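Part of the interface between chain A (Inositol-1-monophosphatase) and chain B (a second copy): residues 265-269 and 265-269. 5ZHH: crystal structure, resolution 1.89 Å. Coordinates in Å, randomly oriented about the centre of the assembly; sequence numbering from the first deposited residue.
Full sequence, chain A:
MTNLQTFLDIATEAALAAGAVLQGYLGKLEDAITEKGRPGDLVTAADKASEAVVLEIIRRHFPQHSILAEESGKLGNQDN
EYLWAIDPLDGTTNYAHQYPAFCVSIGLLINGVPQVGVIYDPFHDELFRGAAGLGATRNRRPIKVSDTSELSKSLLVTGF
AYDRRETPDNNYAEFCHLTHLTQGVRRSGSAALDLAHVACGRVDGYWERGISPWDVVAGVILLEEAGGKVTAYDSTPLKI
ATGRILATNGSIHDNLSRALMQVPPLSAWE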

ATOM      1  N   PRO A 265      34.878  29.681  -3.025  1.00 38.63           N
ATOM      2  CA  PRO A 265      34.234  29.888  -4.324  1.00 39.56           C
ATOM      3  C   PRO A 265      34.638  28.777  -5.280  1.00 39.25           C
ATOM      4  O   PRO A 265      35.629  28.074  -5.074  1.00 39.36           O
ATOM      5  CB  PRO A 265      34.765  31.253  -4.779  1.00 41.06           C
ATOM      6  CG  PRO A 265      36.050  31.418  -4.063  1.00 40.28           C
ATOM      7  CD  PRO A 265      35.974  30.637  -2.784  1.00 40.24           C
ATOM      8  N   LEU A 266      33.832  28.604  -6.331  1.00 39.35           N
ATOM      9  CA  LEU A 266      34.138  27.564  -7.310  1.00 40.34           C
ATOM     10  C   LEU A 266      35.502  27.797  -7.948  1.00 44.63           C
ATOM     11  O   LEU A 266      36.236  26.842  -8.231  1.00 48.07           O
ATOM     12  CB  LEU A 266      33.041  27.492  -8.374  1.00 37.03           C
ATOM     13  CG  LEU A 266      31.722  26.846  -7.937  1.00 39.79           C
ATOM     14  CD1 LEU A 266      30.715  26.815  -9.082  1.00 41.51           C
ATOM     15  CD2 LEU A 266      31.965  25.444  -7.393  1.00 38.25           C
ATOM     16  N   SER A 267      35.863  29.064  -8.168  1.00 47.74           N
ATOM     17  CA  SER A 267      37.150  29.402  -8.771  1.00 49.98           C
ATOM     18  C   SER A 267      38.336  28.908  -7.953  1.00 52.46           C
ATOM     19  O   SER A 267      39.437  28.772  -8.501  1.00 53.23           O
ATOM     20  CB  SER A 267      37.255  30.912  -8.959  1.00 49.62           C
ATOM     21  OG  SER A 267      37.234  31.565  -7.703  1.00 49.77           O
ATOM     22  N   ALA A 268      38.144  28.632  -6.661  1.00 51.36           N
ATOM     23  CA  ALA A 268      39.231  28.112  -5.842  1.00 50.78           C
ATOM     24  C   ALA A 268      39.437  26.619  -6.048  1.00 51.29           C
ATOM     25  O   ALA A 268      40.423  26.066  -5.549  1.00 53.58           O
ATOM     26  CB  ALA A 268      38.970  28.403  -4.362  1.00 49.78           C
ATOM     27  N   TRP A 269      38.534  25.962  -6.767  1.00 47.42           N
ATOM     28  CA  TRP A 269      38.691  24.558  -7.120  1.00 48.16           C
ATOM     29  C   TRP A 269      39.525  24.415  -8.389  1.00 49.68           C
ATOM     30  O   TRP A 269      39.970  23.318  -8.725  1.00 51.87           O
ATOM     31  CB  TRP A 269      37.323  23.894  -7.310  1.00 45.71           C
ATOM     32  CG  TRP A 269      36.510  23.793  -6.050  1.00 42.36           C
ATOM     33  CD1 TRP A 269      35.831  24.803  -5.433  1.00 42.68           C
ATOM     34  CD2 TRP A 269      36.280  22.613  -5.262  1.00 40.32           C
ATOM     35  NE1 TRP A 269      35.190  24.324  -4.307  1.00 43.25           N
ATOM     36  CE2 TRP A 269      35.454  22.985  -4.180  1.00 40.86           C
ATOM     37  CE3 TRP A 269      36.696  21.282  -5.367  1.00 39.52           C
ATOM     38  CZ2 TRP A 269      35.034  22.074  -3.209  1.00 39.38           C
ATOM     39  CZ3 TRP A 269      36.278  20.377  -4.401  1.00 42.62           C
ATOM     40  CH2 TRP A 269      35.455  20.778  -3.335  1.00 40.64           C
TER
ATOM     41  N   PRO B 265      35.969  23.361 -16.407  1.00 37.78           N
ATOM     42  CA  PRO B 265      36.455  23.018 -15.068  1.00 38.67           C
ATOM     43  C   PRO B 265      35.835  23.944 -14.032  1.00 39.30           C
ATOM     44  O   PRO B 265      35.293  25.005 -14.351  1.00 38.57           O
ATOM     45  CB  PRO B 265      37.973  23.215 -15.171  1.00 41.00           C
ATOM     46  CG  PRO B 265      38.162  24.185 -16.283  1.00 38.61           C
ATOM     47  CD  PRO B 265      36.998  24.032 -17.226  1.00 37.63           C
ATOM     48  N   LEU B 266      35.884  23.505 -12.770  1.00 40.67           N
ATOM     49  CA  LEU B 266      35.319  24.320 -11.698  1.00 42.17           C
ATOM     50  C   LEU B 266      36.004  25.679 -11.625  1.00 45.75           C
ATOM     51  O   LEU B 266      35.351  26.704 -11.386  1.00 46.80           O
ATOM     52  CB  LEU B 266      35.434  23.585 -10.362  1.00 39.89           C
ATOM     53  CG  LEU B 266      34.471  22.412 -10.128  1.00 42.97           C
ATOM     54  CD1 LEU B 266      34.712  21.780  -8.759  1.00 43.62           C
ATOM     55  CD2 LEU B 266      33.021  22.852 -10.268  1.00 41.47           C
ATOM     56  N   SER B 267      37.317  25.709 -11.869  1.00 48.06           N
ATOM     57  CA  SER B 267      38.084  26.948 -11.824  1.00 50.14           C
ATOM     58  C   SER B 267      37.588  27.993 -12.816  1.00 50.72           C
ATOM     59  O   SER B 267      37.874  29.182 -12.635  1.00 53.02           O
ATOM     60  CB  SER B 267      39.561  26.644 -12.078  1.00 51.20           C
ATOM     61  OG  SER B 267      39.745  26.094 -13.371  1.00 50.05           O
ATOM     62  N   ALA B 268      36.847  27.586 -13.849  1.00 47.67           N
ATOM     63  CA  ALA B 268      36.326  28.532 -14.827  1.00 48.72           C
ATOM     64  C   ALA B 268      35.065  29.247 -14.356  1.00 49.61           C
ATOM     65  O   ALA B 268      34.620  30.190 -15.020  1.00 50.71           O
ATOM     66  CB  ALA B 268      36.044  27.817 -16.151  1.00 49.83           C
ATOM     67  N   TRP B 269      34.478  28.825 -13.242  1.00 47.59           N
ATOM     68  CA  TRP B 269      33.326  29.520 -12.677  1.00 48.06           C
ATOM     69  C   TRP B 269      33.803  30.670 -11.788  1.00 49.98           C
ATOM     70  O   TRP B 269      33.000  31.386 -11.185  1.00 51.18           O
ATOM     71  CB  TRP B 269      32.444  28.553 -11.878  1.00 45.88           C
ATOM     72  CG  TRP B 269      31.759  27.482 -12.700  1.00 45.27           C
ATOM     73  CD1 TRP B 269      32.329  26.355 -13.221  1.00 44.61           C
ATOM     74  CD2 TRP B 269      30.370  27.434 -13.066  1.00 43.85           C
ATOM     75  NE1 TRP B 269      31.381  25.610 -13.892  1.00 42.16           N
ATOM     76  CE2 TRP B 269      30.174  26.253 -13.815  1.00 41.32           C
ATOM     77  CE3 TRP B 269      29.277  28.278 -12.839  1.00 40.62           C
ATOM     78  CZ2 TRP B 269      28.934  25.899 -14.340  1.00 37.22           C
ATOM     79  CZ3 TRP B 269      28.043  27.919 -13.362  1.00 39.53           C
ATOM     80  CH2 TRP B 269      27.885  26.741 -14.103  1.00 38.69           C
TER

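When two copies of one chain meet through the same short segment, the surface must be complementary to itself: bumps must find hollows on the same segment, or meet their own copies where the two halves join. The pairing of residues 265-269 in two copies of inositol-1-monophosphatase is a compact example. Leu A266 faces Leu B266, with CA atoms 5.6 Å apart, and Ser A267 faces Ser B267, whose CA atoms approach to 4.0 Å. Each residue near the centre therefore meets its own counterpart, while the flanking contacts occur twice in almost identical form.

The bump is leucine. In both chains residues 266-268 form a 3-10 turn, tied by backbone hydrogen bonds from Ala A268 N to Pro A265 O (3.0 Å) and from Trp A269 N to Leu A266 O (2.9 Å), with the equivalent pair in chain B. This tight winding brings residues 266 and 269 onto the side that meets the partner, and the CA-to-CB bonds of both point toward it. Ala A268 and Ala B268 point away and make no contact.

The hollow receiving Leu B266 lies between Leu A266 and the near part of Trp A269. Trp A269 CB stands 3.6 Å from Leu B266 CB, and on the other half of the contact Leu A266 CB stands 3.7 Å from Trp B269 CB. These are van der Waals distances, so methylene packs on methylene with little space left between them. The indole itself does not push into the partner. Chi1 near -67° and chi2 of 76° carry the far end of the Trp A269 ring away from the chain B stretch, and Trp B269 adopts the same conformation. The ring is approached obliquely by CD1 of the opposing leucine, so tryptophan contributes a shoulder rather than a plug.

Between the two leucines the fit closes on itself. Both adopt the m,t rotamer, and Leu A266 CD2 meets Leu B266 CD2 at 4.0 Å, so the two bumps touch as well as resting against the opposing tryptophans. Both leucines are buried, and each has more of its surface covered by the other stretch than any other residue of its own stretch.

At serine the backbones come close; its CA-to-CB bond points sideways, and Ser A267 CA lies 3.9 Å from Ser B267 O. The closeness yields no hydrogen bond across the stretches. Leu A266 O and Leu B266 O are 3.3 Å apart, but both are acceptors and cannot bond to each other; each instead accepts a hydrogen bond within its own chain, from Trp A269 N and Trp B269 N respectively.

The example is economical. About 333 Å² is buried, summed over both sides, and the direct contact rests on packing: a leucine from each chain settles against the leucine and tryptophan of the other, while the established hydrogen bonds, from 268 N to 265 O and from 269 N to 266 O, run within each stretch.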